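Local atomic coordinates of AT-less polyketide synthase (PDB entry 4TKT), a protein that probably extends a growing polyketide by decarboxylative Claisen condensation, as a ketosynthase domain of the isomigrastatin assembly line. Residues Gln297-Val300 / Ile301-Ala304. Sequence-based numbering, arbitrary orientation.
Sequences QAAV and IRSA
From Q297 to A304 the chain runs through two turns of alpha helix, each backbone N-H of I301, R302, S303 and A304 bonding the carbonyl four residues back; the R302 N to A298 O bond, at 3.0 Å, is the straightest, with an N-H...O angle of 161°. The carbonyl of A299 carries a double load. Its O takes the amide of S303 at 2.9 Å and also the S303 hydroxyl, OG to O 2.7 Å, and the two donors come in from opposite faces of the carbonyl plane. OG lies beside its own backbone N (chi1 -59°), which points it back down the helix, well above that plane, and ties a side-chain hydroxyl to the preceding turn.

One residue earlier, R302 also folds back over the preceding turn. Its chain bends at chi3 (-138°), bringing the guanidinium over A298: CB of A298 sits under one face, 3.5 Å from NH2, while NH1 approaches A299 CA obliquely at 3.8 Å. An alanine in place of R302 would probably uncover the A298 methyl and deprive E342 of the arginine charge beside it. I301 runs its CG1 arm back alongside the Q297 carbonyl, CD1 reaching that O at 3.3 Å, and CG1 meets V300 CG1 at 4.2 Å.

The helix, 294-308, belongs to the C-terminal half of the thiolase-type ketosynthase core and packs on the sheet that carries strands 273-282 and 432-439. V300, S303 and A304 rest on A279 of strand 273-282, A304 and I301 on H435 of strand 432-439, and A298 and I301 face helix 328-340 through A338, L336 and A339.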
loop_
_atom_site.group_PDB
_atom_site.type_symbol
_atom_site.label_atom_id
_atom_site.label_comp_id
_atom_site.label_asym_id
_atom_site.label_seq_id
_atom_site.Cartn_x
_atom_site.Cartn_y
_atom_site.Cartn_z
ATOM N N GLN A 297 -2.738 -24.856 5.894
ATOM C CA GLN A 297 -2.386 -23.569 6.476
ATOM C C GLN A 297 -1.174 -23.712 7.382
ATOM O O GLN A 297 -0.274 -22.874 7.367
ATOM C CB GLN A 297 -3.565 -22.990 7.256
ATOM C CG GLN A 297 -4.757 -22.638 6.389
ATOM C CD GLN A 297 -5.869 -21.984 7.176
ATOM O OE1 GLN A 297 -5.719 -21.711 8.367
ATOM N NE2 GLN A 297 -6.993 -21.723 6.515
ATOM N N ALA A 298 -1.152 -24.784 8.165
ATOM C CA ALA A 298 -0.031 -25.053 9.052
ATOM C C ALA A 298 1.242 -25.279 8.249
ATOM O O ALA A 298 2.323 -24.853 8.647
ATOM C CB ALA A 298 -0.324 -26.257 9.932
ATOM N N ALA A 299 1.103 -25.942 7.107
ATOM C CA ALA A 299 2.252 -26.265 6.272
ATOM C C ALA A 299 2.864 -25.014 5.651
ATOM O O ALA A 299 4.085 -24.850 5.654
ATOM C CB ALA A 299 1.856 -27.253 5.187
ATOM N N VAL A 300 2.019 -24.131 5.124
ATOM C CA VAL A 300 2.515 -22.936 4.451
ATOM C C VAL A 300 3.159 -21.985 5.461
ATOM O O VAL A 300 4.126 -21.295 5.143
ATOM C CB VAL A 300 1.392 -22.209 3.659
ATOM C CG1 VAL A 300 0.398 -21.529 4.589
ATOM C CG2 VAL A 300 1.989 -21.198 2.696
ATOM N N ILE A 301 2.641 -21.979 6.686
ATOM C CA ILE A 301 3.183 -21.135 7.741
ATOM C C ILE A 301 4.552 -21.641 8.195
ATOM O O ILE A 301 5.480 -20.854 8.381
ATOM C CB ILE A 301 2.217 -21.064 8.939
ATOM C CG1 ILE A 301 0.974 -20.262 8.557
ATOM C CG2 ILE A 301 2.890 -20.422 10.134
ATOM C CD1 ILE A 301 -0.177 -20.426 9.518
ATOM N N ARG A 302 4.682 -22.956 8.355
ATOM C CA ARG A 302 5.967 -23.551 8.708
ATOM C C ARG A 302 6.992 -23.373 7.593
ATOM O O ARG A 302 8.170 -23.131 7.858
ATOM C CB ARG A 302 5.815 -25.039 9.024
ATOM C CG ARG A 302 5.065 -25.354 10.306
ATOM C CD ARG A 302 5.208 -26.828 10.654
ATOM N NE ARG A 302 3.954 -27.412 11.119
ATOM C CZ ARG A 302 3.153 -28.157 10.365
ATOM N NH1 ARG A 302 3.475 -28.422 9.106
ATOM N NH2 ARG A 302 2.031 -28.646 10.871
ATOM N N SER A 303 6.545 -23.503 6.348
ATOM C CA SER A 303 7.435 -23.368 5.198
ATOM C C SER A 303 8.042 -21.976 5.135
ATOM O O SER A 303 9.226 -21.817 4.833
ATOM C CB SER A 303 6.690 -23.668 3.899
ATOM O OG SER A 303 6.152 -24.977 3.919
ATOM N N ALA A 304 7.224 -20.969 5.424
ATOM C CA ALA A 304 7.688 -19.588 5.424
ATOM C C ALA A 304 8.672 -19.370 6.564
ATOM O O ALA A 304 9.691 -18.701 6.398
ATOM C CB ALA A 304 6.515 -18.627 5.534
#